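Local coordinates for putative sugar binding protein (PDB 3KNZ) that probably binds phosphorylated sugars or related carbohydrate derivatives through SIS-type folds, as in the isomerase part of glucosamine-6-phosphate synthase, at residues L31-E36 / T147-E152; L25-M30 / T165-M170; L172-A177 / Q181-E186; R119-N122 / I126-S129; P203-A208 / V326-I331. All coordinates share one frame; numbering follows the deposited sequence.

Starting at the N terminus, helix 15-32 takes part in the first two contacts. Contact 2 sets its segment 25-30 beside helix 161-179 and so closes a long loop holding the first parallel sheet; contact 1, formed just past the end of helix 15-32, closes a slightly shorter loop within that one. The two touch, R35 NH1 lying 2.9 Å from N168 OD1. Contact 4 is a local turn-back from helix 111-122 to strand 126-131, enclosed by both. Contact 3 then turns helix 161-179 into helix 185-215. Later on that long helix, contact 5 opens and closes round the second sheet, and its F327 packs back on M170 of contact 2.

Contact 1 of 5, residues L31-E36 / T147-E152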
# COMPACT_ATOMS: atom_id res chain seq x y z
N LEU A 31 -4.00 -27.20 12.92
CA LEU A 31 -4.29 -28.10 11.80
C LEU A 31 -5.28 -29.20 12.16
O LEU A 31 -6.01 -29.69 11.30
CB LEU A 31 -3.02 -28.77 11.29
CG LEU A 31 -1.94 -27.88 10.69
CD1 LEU A 31 -0.77 -28.75 10.23
CD2 LEU A 31 -2.53 -27.08 9.54
N THR A 32 -5.31 -29.59 13.43
CA THR A 32 -6.17 -30.69 13.86
C THR A 32 -7.48 -30.22 14.50
O THR A 32 -8.31 -31.05 14.89
CB THR A 32 -5.41 -31.60 14.85
OG1 THR A 32 -5.21 -30.90 16.09
CG2 THR A 32 -4.05 -32.00 14.26
N GLN A 33 -7.68 -28.91 14.60
CA GLN A 33 -8.91 -28.36 15.19
C GLN A 33 -10.06 -28.37 14.18
O GLN A 33 -9.86 -28.05 13.01
CB GLN A 33 -8.70 -26.91 15.65
CG GLN A 33 -7.73 -26.72 16.81
CD GLN A 33 -7.49 -25.24 17.15
OE1 GLN A 33 -8.05 -24.35 16.51
NE2 GLN A 33 -6.67 -24.99 18.15
N THR A 34 -11.25 -28.74 14.64
CA THR A 34 -12.44 -28.68 13.79
C THR A 34 -12.90 -27.24 13.89
O THR A 34 -13.15 -26.72 14.98
CB THR A 34 -13.57 -29.60 14.26
OG1 THR A 34 -13.95 -29.22 15.58
CG2 THR A 34 -13.12 -31.06 14.24
N ARG A 35 -13.02 -26.58 12.75
CA ARG A 35 -13.37 -25.18 12.73
C ARG A 35 -14.75 -24.98 12.13
O ARG A 35 -14.88 -24.59 10.97
CB ARG A 35 -12.31 -24.44 11.91
CG ARG A 35 -10.90 -24.57 12.48
CD ARG A 35 -10.76 -23.82 13.80
NE ARG A 35 -11.16 -22.42 13.62
CZ ARG A 35 -10.34 -21.42 13.32
NH1 ARG A 35 -9.04 -21.62 13.17
NH2 ARG A 35 -10.83 -20.19 13.18
N GLU A 36 -15.78 -25.24 12.92
CA GLU A 36 -17.15 -25.05 12.45
C GLU A 36 -17.37 -23.60 12.04
O GLU A 36 -18.12 -23.32 11.11
CB GLU A 36 -18.18 -25.46 13.51
CG GLU A 36 -18.12 -26.94 13.92
CD GLU A 36 -18.32 -27.93 12.76
OE1 GLU A 36 -17.99 -27.60 11.60
OE2 GLU A 36 -18.78 -29.06 13.02
N THR A 147 -12.50 -15.90 15.03
CA THR A 147 -11.40 -15.63 15.95
C THR A 147 -10.18 -16.51 15.69
O THR A 147 -10.31 -17.70 15.43
CB THR A 147 -11.84 -15.87 17.41
OG1 THR A 147 -13.08 -15.21 17.67
CG2 THR A 147 -10.77 -15.37 18.39
N VAL A 148 -9.00 -15.89 15.75
CA VAL A 148 -7.74 -16.61 15.65
C VAL A 148 -7.55 -17.26 17.03
O VAL A 148 -7.51 -16.56 18.05
CB VAL A 148 -6.55 -15.67 15.33
CG1 VAL A 148 -5.24 -16.46 15.24
CG2 VAL A 148 -6.79 -14.90 14.03
N PRO A 149 -7.46 -18.61 17.08
CA PRO A 149 -7.34 -19.37 18.33
C PRO A 149 -5.99 -19.24 19.03
O PRO A 149 -5.12 -20.09 18.87
CB PRO A 149 -7.58 -20.82 17.88
CG PRO A 149 -7.17 -20.85 16.45
CD PRO A 149 -7.45 -19.48 15.89
N CYS A 150 -5.85 -18.20 19.84
CA CYS A 150 -4.59 -17.92 20.53
C CYS A 150 -4.55 -18.25 22.02
O CYS A 150 -3.47 -18.26 22.60
CB CYS A 150 -4.17 -16.47 20.29
SG CYS A 150 -3.77 -16.16 18.55
N GLY A 151 -5.70 -18.51 22.64
CA GLY A 151 -5.72 -18.93 24.05
C GLY A 151 -5.94 -17.91 25.17
O GLY A 151 -6.72 -18.17 26.08
N GLU A 152 -5.23 -16.79 25.14
CA GLU A 152 -5.37 -15.77 26.19
C GLU A 152 -5.23 -14.36 25.64
O GLU A 152 -5.43 -13.38 26.36
CB GLU A 152 -4.34 -15.99 27.31
CG GLU A 152 -4.52 -17.27 28.12
CD GLU A 152 -3.52 -17.38 29.26
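Q33 and R35 reach from the linker after helix 15-32 to T147 and P149, in the loop that leaves strand 144-145 of the SIS-type alpha/beta domain; P149 is the centre of an inverse gamma turn there. Q33 comes first. Its side chain is extended beyond CG, and the amide oxygen OE1 lies 3.6 Å from P149 CG, a van der Waals contact with the proline ring. Two residues on, R35 occupies the N-cap position of helix 36-47. Its chain bends at both chi2 (-69°) and chi3 (-55°), which curls it and brings the guanidinium alongside P149. R35 NH1 sits 3.8 Å from P149 CD, set obliquely to the ring carbons. The polar grip of this buried arginine lies elsewhere: NH1 donates to N168 OD1 on helix 161-179, and NH2 forms a salt bridge with D37. Those two partners fix the rotation of the guanidinium, and P149 packs beside a group already held, with M30 touching both residues. The other terminal nitrogen, R35 NH2, comes to 3.4 Å from T147 O, but at an angle too poor for a hydrogen bond.

Contact 2 of 5, residues L25-M30 / T165-M170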
# COMPACT_ATOMS: atom_id res chain seq x y z
N LEU A 25 4.45 -25.54 17.68
CA LEU A 25 3.48 -26.43 18.31
C LEU A 25 2.07 -25.82 18.26
O LEU A 25 1.10 -26.54 18.04
CB LEU A 25 3.89 -26.74 19.76
CG LEU A 25 2.98 -27.69 20.55
CD1 LEU A 25 2.62 -28.95 19.76
CD2 LEU A 25 3.63 -28.05 21.88
N ARG A 26 1.96 -24.50 18.44
CA ARG A 26 0.65 -23.84 18.36
C ARG A 26 0.07 -24.02 16.96
O ARG A 26 -1.13 -24.26 16.80
CB ARG A 26 0.76 -22.35 18.69
CG ARG A 26 1.14 -21.99 20.13
CD ARG A 26 0.08 -22.36 21.16
NE ARG A 26 0.09 -23.78 21.51
CZ ARG A 26 0.83 -24.32 22.48
NH1 ARG A 26 1.63 -23.57 23.22
NH2 ARG A 26 0.77 -25.62 22.72
N LEU A 27 0.92 -23.90 15.94
CA LEU A 27 0.48 -24.01 14.55
C LEU A 27 0.03 -25.43 14.21
O LEU A 27 -0.95 -25.61 13.50
CB LEU A 27 1.59 -23.56 13.60
CG LEU A 27 1.94 -22.07 13.69
CD1 LEU A 27 3.08 -21.73 12.71
CD2 LEU A 27 0.72 -21.21 13.39
N LEU A 28 0.75 -26.42 14.72
CA LEU A 28 0.39 -27.82 14.48
C LEU A 28 -0.99 -28.11 15.07
O LEU A 28 -1.82 -28.76 14.42
CB LEU A 28 1.44 -28.76 15.09
CG LEU A 28 2.78 -28.87 14.34
CD1 LEU A 28 3.88 -29.38 15.25
CD2 LEU A 28 2.64 -29.74 13.08
N GLU A 29 -1.24 -27.62 16.28
CA GLU A 29 -2.54 -27.80 16.92
C GLU A 29 -3.68 -27.27 16.06
O GLU A 29 -4.73 -27.90 15.97
CB GLU A 29 -2.56 -27.10 18.28
CG GLU A 29 -1.70 -27.79 19.34
CD GLU A 29 -1.42 -26.92 20.55
OE1 GLU A 29 -1.64 -25.69 20.46
OE2 GLU A 29 -0.94 -27.45 21.57
N MSE A 30 -3.47 -26.13 15.42
CA MSE A 30 -4.52 -25.52 14.60
C MSE A 30 -4.93 -26.40 13.43
O MSE A 30 -6.08 -26.34 13.00
CB MSE A 30 -4.08 -24.14 14.10
CG MSE A 30 -4.05 -23.09 15.18
SE MSE A 30 -3.61 -21.34 14.48
CE MSE A 30 -5.09 -21.09 13.24
N THR A 165 -2.38 -15.88 12.29
CA THR A 165 -3.33 -15.14 11.45
C THR A 165 -3.23 -15.61 10.02
O THR A 165 -4.25 -15.84 9.37
CB THR A 165 -3.11 -13.62 11.53
OG1 THR A 165 -3.23 -13.20 12.89
CG2 THR A 165 -4.13 -12.87 10.67
N VAL A 166 -2.01 -15.77 9.53
CA VAL A 166 -1.80 -16.24 8.17
C VAL A 166 -2.37 -17.65 8.04
O VAL A 166 -3.01 -17.97 7.05
CB VAL A 166 -0.30 -16.24 7.77
CG1 VAL A 166 -0.11 -16.97 6.42
CG2 VAL A 166 0.24 -14.80 7.72
N LEU A 167 -2.17 -18.49 9.05
CA LEU A 167 -2.71 -19.85 8.99
C LEU A 167 -4.24 -19.83 9.05
O LEU A 167 -4.91 -20.56 8.30
CB LEU A 167 -2.14 -20.73 10.11
CG LEU A 167 -2.68 -22.16 10.12
CD1 LEU A 167 -2.52 -22.81 8.75
CD2 LEU A 167 -2.02 -23.00 11.22
N ASN A 168 -4.79 -18.99 9.92
CA ASN A 168 -6.24 -18.84 10.06
C ASN A 168 -6.86 -18.52 8.69
O ASN A 168 -7.79 -19.19 8.25
CB ASN A 168 -6.58 -17.74 11.07
CG ASN A 168 -7.92 -17.94 11.74
OD1 ASN A 168 -8.20 -19.01 12.27
ND2 ASN A 168 -8.73 -16.89 11.77
N LEU A 169 -6.32 -17.50 8.02
CA LEU A 169 -6.78 -17.11 6.68
C LEU A 169 -6.70 -18.24 5.66
O LEU A 169 -7.58 -18.39 4.81
CB LEU A 169 -5.95 -15.93 6.16
CG LEU A 169 -6.25 -14.54 6.72
CD1 LEU A 169 -5.04 -13.63 6.58
CD2 LEU A 169 -7.49 -13.94 6.05
N MSE A 170 -5.62 -19.02 5.72
CA MSE A 170 -5.43 -20.15 4.80
C MSE A 170 -6.43 -21.28 5.05
O MSE A 170 -6.89 -21.93 4.11
CB MSE A 170 -3.99 -20.68 4.87
CG MSE A 170 -2.97 -19.73 4.25
SE MSE A 170 -1.17 -20.41 4.36
CE MSE A 170 -0.27 -19.13 3.21
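L167 points its side chain at helix 25-30 and lays the CD2 methyl between L27 and M30, one turn apart on that helix. L167 and each of these two side chains run past one another in opposite senses. The trans chi1 of L167 (179°) carries its CD2 to 3.7 Å from M30 CB. The same L167 CD2 lies 3.9 Å from L27 CD2 and also rests against the L27 carbonyl oxygen. The L27 side chain starts off to the flank and brings only its end close. M30, a selenomethionine, sets out toward helix 161-179 from the start, and a bend at chi3 (60°) carries CE along the flank of L167 to N168. There M30 crosses the asparagine at about a right angle, M30 CE lying 3.9 Å from N168 OD1. Segments 25-30 and 165-170 run almost parallel, 14° apart, with axes 10.8 Å from each other; through them N-terminal helix 15-32 packs alongside helix 161-179 of the SIS domain. The N168 amide is held by R35 and by L146 O, so the M30 methyl meets a side chain already fixed. F199 of helix 185-215 packs on L27, and F327 of helix 326-339 touches L167.

Contact 3 of 5, residues L172-A177 / Q181-E186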
# COMPACT_ATOMS: atom_id res chain seq x y z
N LEU A 172 -9.43 -20.81 6.18
CA LEU A 172 -10.72 -20.35 5.67
C LEU A 172 -10.81 -20.71 4.18
O LEU A 172 -11.83 -21.24 3.73
CB LEU A 172 -10.90 -18.85 5.88
CG LEU A 172 -12.19 -18.24 5.31
CD1 LEU A 172 -13.41 -18.99 5.81
CD2 LEU A 172 -12.30 -16.76 5.64
N ALA A 173 -9.74 -20.45 3.44
CA ALA A 173 -9.68 -20.75 2.00
C ALA A 173 -9.92 -22.23 1.73
O ALA A 173 -10.60 -22.58 0.75
CB ALA A 173 -8.34 -20.31 1.42
N LEU A 174 -9.36 -23.09 2.57
CA LEU A 174 -9.56 -24.54 2.45
C LEU A 174 -11.00 -24.92 2.76
O LEU A 174 -11.53 -25.88 2.18
CB LEU A 174 -8.57 -25.31 3.34
CG LEU A 174 -7.23 -25.66 2.69
CD1 LEU A 174 -6.77 -24.62 1.68
CD2 LEU A 174 -6.16 -25.93 3.75
N ALA A 175 -11.62 -24.18 3.68
CA ALA A 175 -13.01 -24.42 4.03
C ALA A 175 -13.91 -24.06 2.84
O ALA A 175 -14.84 -24.79 2.52
CB ALA A 175 -13.40 -23.63 5.27
N VAL A 176 -13.61 -22.93 2.19
CA VAL A 176 -14.38 -22.50 1.02
C VAL A 176 -14.22 -23.50 -0.12
O VAL A 176 -15.20 -23.86 -0.79
CB VAL A 176 -13.99 -21.08 0.55
CG1 VAL A 176 -14.62 -20.76 -0.81
CG2 VAL A 176 -14.39 -20.03 1.60
N ALA A 177 -12.99 -23.96 -0.35
CA ALA A 177 -12.73 -24.94 -1.41
C ALA A 177 -13.47 -26.26 -1.11
O ALA A 177 -13.96 -26.92 -2.03
CB ALA A 177 -11.22 -25.18 -1.58
N GLN A 181 -16.81 -28.08 -3.18
CA GLN A 181 -16.34 -29.34 -3.75
C GLN A 181 -15.18 -29.20 -4.75
O GLN A 181 -15.16 -29.88 -5.78
CB GLN A 181 -17.50 -30.12 -4.37
CG GLN A 181 -18.59 -30.50 -3.36
CD GLN A 181 -19.56 -31.53 -3.90
OE1 GLN A 181 -19.38 -32.06 -5.00
NE2 GLN A 181 -20.60 -31.83 -3.12
N ARG A 182 -14.22 -28.34 -4.43
CA ARG A 182 -13.04 -28.14 -5.26
C ARG A 182 -11.76 -28.59 -4.54
O ARG A 182 -10.66 -28.36 -5.03
CB ARG A 182 -12.90 -26.68 -5.70
CG ARG A 182 -13.95 -26.24 -6.73
CD ARG A 182 -13.78 -24.78 -7.14
NE ARG A 182 -13.95 -23.87 -6.01
CZ ARG A 182 -12.96 -23.39 -5.26
NH1 ARG A 182 -11.69 -23.70 -5.52
NH2 ARG A 182 -13.24 -22.58 -4.25
N LEU A 183 -11.93 -29.23 -3.39
CA LEU A 183 -10.81 -29.74 -2.61
C LEU A 183 -11.18 -31.13 -2.09
O LEU A 183 -11.89 -31.25 -1.08
CB LEU A 183 -10.51 -28.82 -1.42
CG LEU A 183 -9.37 -29.24 -0.49
CD1 LEU A 183 -8.02 -29.07 -1.17
CD2 LEU A 183 -9.41 -28.43 0.80
N ASP A 184 -10.73 -32.18 -2.76
CA ASP A 184 -11.05 -33.53 -2.31
C ASP A 184 -10.14 -33.97 -1.15
O ASP A 184 -9.24 -33.22 -0.73
CB ASP A 184 -11.05 -34.54 -3.48
CG ASP A 184 -9.69 -34.71 -4.13
OD1 ASP A 184 -8.66 -34.47 -3.46
OD2 ASP A 184 -9.66 -35.10 -5.32
N GLY A 185 -10.40 -35.16 -0.63
CA GLY A 185 -9.65 -35.71 0.49
C GLY A 185 -8.15 -35.75 0.27
O GLY A 185 -7.40 -35.37 1.16
N GLU A 186 -7.72 -36.20 -0.90
CA GLU A 186 -6.29 -36.28 -1.18
C GLU A 186 -5.60 -34.92 -1.17
O GLU A 186 -4.51 -34.78 -0.64
CB GLU A 186 -6.02 -36.96 -2.51
CG GLU A 186 -6.37 -38.40 -2.53
CD GLU A 186 -5.67 -39.12 -3.66
OE1 GLU A 186 -6.22 -40.13 -4.13
OE2 GLU A 186 -4.58 -38.66 -4.07
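R182 folds back over the last turns of helix 161-179, its guanidinium lying with one face over A177 CA, 3.7 Å from R182 NH2. The chain leaves the backbone with CG anti to the carbonyl carbon, stays extended through chi2, then bends at chi3 (-62°), and this bend turns the flat group in over the helix end. V176 runs beside it in the same direction, with CG1 at the guanidinium edge, 4.1 Å from R182 NH2. The polar end is held by neighbours: NH2 donates to W75 O of helix 59-76 and to Q180 OE1. Beneath the arginine, the backbone ends the helix in a Schellman motif, with Q181 at positive phi as the C-prime residue. Its wider-spanning bond, from R182 N to A177 O, is 2.8 Å and nearly straight at 163°. Having turned off the helix axis, the chain puts L183 against the same helix. A chi1 of 179° swings the L183 branch away from its own N, and CD2 lands 3.6 Å from L174 O and 4.0 Å from L174 CG. The two leucine side chains meet at a slant, while L183 CB rests 3.7 Å from A177 CB. L174 and L183 both also touch R188, so the leucine pair continues into the start of helix 185-215, and W75 packs on A177. D184 then serves as N-cap of that next helix.

Contact 4 of 5, residues R119-N122 / I126-S129; sequences RARN and ITAS
T127 meets A120 and R121 where helix 111-122 packs back on strand 126-131, the strand it leads into. I126, which opens the strand, turns its side chain away from the helix; its backbone bonds to strand 99-105, and its side chain packs against L100 and Y144. T127 points the other way, toward the helix, and carries the contact. Its methyl CG2 lies 4.3 Å from A120 CB and 4.1 Å from R121 CB, a loose apolar touch on the helix flank. A chi1 of 57° tucks the T127 hydroxyl over its own main chain, flanked by N and C, and there it sits over one face of the R121 guanidinium, with T127 OG1 3.9 Å from R121 NE. R121 is extended from CG to NE and crosses the threonine at about a right angle, reaching beyond it to a salt bridge between NH2 and D143. Further along, A128 continues the backbone pairing with strand 99-105, and S129 bonds to Y144. This is the second half of a beta-alpha-beta crossover, strand 99-105, helix 111-122, strand 126-131. No hydrogen bond joins helix to strand here: T127 OG1 bonds to A141 O, and D143 takes both the arginine and T127 N, so this one carboxylate probably ties the two elements together.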
# COMPACT_ATOMS: atom_id res chain seq x y z
N ARG A 119 -19.52 -0.19 7.71
CA ARG A 119 -19.87 0.41 6.44
C ARG A 119 -20.22 -0.65 5.41
O ARG A 119 -21.16 -0.48 4.63
CB ARG A 119 -18.76 1.32 5.92
CG ARG A 119 -18.61 2.61 6.70
CD ARG A 119 -17.68 3.60 6.00
NE ARG A 119 -16.36 3.04 5.74
CZ ARG A 119 -15.33 3.07 6.59
NH1 ARG A 119 -15.46 3.64 7.78
NH2 ARG A 119 -14.17 2.53 6.24
N ALA A 120 -19.47 -1.75 5.42
CA ALA A 120 -19.72 -2.84 4.48
C ALA A 120 -21.06 -3.50 4.79
O ALA A 120 -21.83 -3.86 3.90
CB ALA A 120 -18.60 -3.87 4.54
N ARG A 121 -21.34 -3.64 6.08
CA ARG A 121 -22.56 -4.30 6.51
C ARG A 121 -23.80 -3.48 6.12
O ARG A 121 -24.81 -4.03 5.69
CB ARG A 121 -22.51 -4.53 8.02
CG ARG A 121 -23.29 -5.74 8.49
CD ARG A 121 -23.18 -5.89 9.98
NE ARG A 121 -23.52 -7.23 10.42
CZ ARG A 121 -23.51 -7.61 11.70
NH1 ARG A 121 -23.18 -6.74 12.64
NH2 ARG A 121 -23.83 -8.85 12.03
N ASN A 122 -23.71 -2.16 6.26
CA ASN A 122 -24.85 -1.29 5.96
C ASN A 122 -25.28 -1.30 4.51
O ASN A 122 -26.39 -0.88 4.18
CB ASN A 122 -24.56 0.14 6.42
CG ASN A 122 -24.40 0.27 7.93
OD1 ASN A 122 -24.87 -0.59 8.69
ND2 ASN A 122 -23.75 1.34 8.37
N ILE A 126 -21.32 -9.24 3.39
CA ILE A 126 -21.22 -10.12 4.55
C ILE A 126 -19.92 -9.75 5.25
O ILE A 126 -18.93 -9.48 4.59
CB ILE A 126 -21.18 -11.63 4.17
CG1 ILE A 126 -22.47 -12.08 3.49
CG2 ILE A 126 -20.94 -12.49 5.42
CD1 ILE A 126 -22.57 -11.67 2.04
N THR A 127 -19.93 -9.73 6.58
CA THR A 127 -18.74 -9.40 7.33
C THR A 127 -18.26 -10.56 8.19
O THR A 127 -19.04 -11.41 8.59
CB THR A 127 -18.96 -8.19 8.24
OG1 THR A 127 -20.06 -8.47 9.12
CG2 THR A 127 -19.25 -6.94 7.43
N ALA A 128 -16.96 -10.58 8.46
CA ALA A 128 -16.34 -11.59 9.31
C ALA A 128 -15.24 -10.92 10.11
O ALA A 128 -14.69 -9.91 9.69
CB ALA A 128 -15.76 -12.71 8.48
N SER A 129 -14.92 -11.47 11.27
CA SER A 129 -13.89 -10.89 12.10
C SER A 129 -12.80 -11.90 12.39
O SER A 129 -13.07 -13.08 12.56
CB SER A 129 -14.49 -10.39 13.42
OG SER A 129 -15.06 -11.46 14.15

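Contact 5 of 5, residues P203-A208 / V326-I331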
# COMPACT_ATOMS: atom_id res chain seq x y z
N PRO A 203 11.46 -25.42 14.30
CA PRO A 203 12.37 -25.41 15.44
C PRO A 203 13.84 -25.36 15.05
O PRO A 203 14.62 -24.66 15.69
CB PRO A 203 12.04 -26.73 16.15
CG PRO A 203 10.61 -26.97 15.80
CD PRO A 203 10.47 -26.51 14.39
N ALA A 204 14.20 -26.08 13.99
CA ALA A 204 15.58 -26.08 13.53
C ALA A 204 15.93 -24.70 12.98
O ALA A 204 17.05 -24.22 13.18
CB ALA A 204 15.79 -27.16 12.47
N LEU A 205 14.98 -24.06 12.31
CA LEU A 205 15.18 -22.72 11.75
C LEU A 205 15.34 -21.67 12.85
O LEU A 205 16.11 -20.71 12.69
CB LEU A 205 14.03 -22.35 10.81
CG LEU A 205 14.05 -20.95 10.18
CD1 LEU A 205 15.35 -20.68 9.43
CD2 LEU A 205 12.86 -20.81 9.25
N VAL A 206 14.62 -21.84 13.96
CA VAL A 206 14.74 -20.92 15.09
C VAL A 206 16.15 -20.98 15.68
O VAL A 206 16.75 -19.96 16.00
CB VAL A 206 13.69 -21.24 16.19
CG1 VAL A 206 13.96 -20.42 17.45
CG2 VAL A 206 12.27 -20.99 15.68
N THR A 207 16.69 -22.20 15.81
CA THR A 207 18.04 -22.39 16.34
C THR A 207 19.10 -21.82 15.40
O THR A 207 20.08 -21.24 15.84
CB THR A 207 18.34 -23.89 16.59
OG1 THR A 207 17.39 -24.42 17.51
CG2 THR A 207 19.76 -24.08 17.16
N ALA A 208 18.88 -21.98 14.10
CA ALA A 208 19.81 -21.50 13.10
C ALA A 208 19.75 -19.98 12.99
O ALA A 208 20.77 -19.32 12.82
CB ALA A 208 19.52 -22.15 11.74
N VAL A 326 6.22 -19.03 3.63
CA VAL A 326 5.98 -17.76 4.31
C VAL A 326 6.14 -17.91 5.83
O VAL A 326 6.52 -16.96 6.52
CB VAL A 326 4.59 -17.17 3.95
CG1 VAL A 326 4.52 -16.90 2.45
CG2 VAL A 326 3.47 -18.11 4.39
N PHE A 327 5.86 -19.10 6.36
CA PHE A 327 6.01 -19.35 7.79
C PHE A 327 7.49 -19.47 8.21
O PHE A 327 7.83 -19.36 9.39
CB PHE A 327 5.26 -20.63 8.20
CG PHE A 327 3.77 -20.59 7.93
CD1 PHE A 327 2.92 -19.87 8.75
CD2 PHE A 327 3.22 -21.32 6.89
CE1 PHE A 327 1.55 -19.85 8.52
CE2 PHE A 327 1.85 -21.31 6.66
CZ PHE A 327 1.02 -20.57 7.47
N GLU A 328 8.37 -19.71 7.23
CA GLU A 328 9.81 -19.88 7.49
C GLU A 328 10.61 -18.60 7.39
O GLU A 328 11.38 -18.27 8.29
CB GLU A 328 10.43 -20.88 6.50
CG GLU A 328 10.05 -22.34 6.68
CD GLU A 328 10.78 -23.24 5.70
OE1 GLU A 328 11.60 -24.07 6.15
OE2 GLU A 328 10.57 -23.10 4.48
N TYR A 329 10.47 -17.89 6.27
CA TYR A 329 11.27 -16.69 6.02
C TYR A 329 11.05 -15.49 6.96
O TYR A 329 11.89 -14.59 7.01
CB TYR A 329 11.16 -16.27 4.54
CG TYR A 329 11.90 -17.21 3.62
CD1 TYR A 329 13.26 -17.05 3.40
CD2 TYR A 329 11.26 -18.26 2.99
CE1 TYR A 329 13.96 -17.91 2.56
CE2 TYR A 329 11.95 -19.13 2.14
CZ TYR A 329 13.30 -18.95 1.94
OH TYR A 329 14.02 -19.79 1.12
N ILE A 330 9.96 -15.46 7.72
CA ILE A 330 9.73 -14.36 8.67
C ILE A 330 10.50 -14.59 9.98
O ILE A 330 10.76 -13.64 10.73
CB ILE A 330 8.23 -14.18 9.00
CG1 ILE A 330 8.00 -12.97 9.92
CG2 ILE A 330 7.68 -15.44 9.66
CD1 ILE A 330 8.57 -11.64 9.41
N ILE A 331 10.85 -15.84 10.24
CA ILE A 331 11.54 -16.24 11.48
C ILE A 331 12.90 -15.57 11.71
O ILE A 331 13.14 -15.06 12.80
CB ILE A 331 11.64 -17.80 11.58
CG1 ILE A 331 10.24 -18.37 11.87
CG2 ILE A 331 12.62 -18.21 12.67
CD1 ILE A 331 10.13 -19.86 11.82
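L205 drives its CD2 methyl into helix 326-339 between E328 and I331, and this is the close-packed part of the contact. Its chi1 of 177° stretches the leucine straight across the gap between the helices. L205 CD2 lies 3.7 Å from E328 CB and 3.9 Å from I331 CD1, and it also approaches the backbone carbonyl of E328. I331 points back toward helix 185-215 and meets the leucine obliquely, its CG2 4.0 Å from L205 CG. The same I331 CG2 lies 4.1 Å from V206 CG2, the two side chains crossing at about a right angle, so one isoleucine methyl bridges two neighbouring residues of the facing helix. Segments 203-208 and 326-331 run nearly side by side, axes 9.9 Å apart and crossing at -18°. They pack the C-terminal helix 326-339, which follows the second parallel sheet, against the long helix 185-215 that leads into that half of the chain. Away from this seam the contact thins out: A204 and T207 lie exposed on the outer side of helix 203-208, and T207 OG1 makes a weak bond back to P203 O. P203 also turns away, packing on P24. The inner side is buried: L202 touches both E328 and I331, M20 packs on I331, and F316 lies against L205. The carboxylate of E328 turns to the backbone, OE1 accepting from V319 N and OE2 from N320 N. No hydrogen bond joins the two segments, so they meet mainly by apolar packing, while the buried acid is satisfied by the chain just before its own helix.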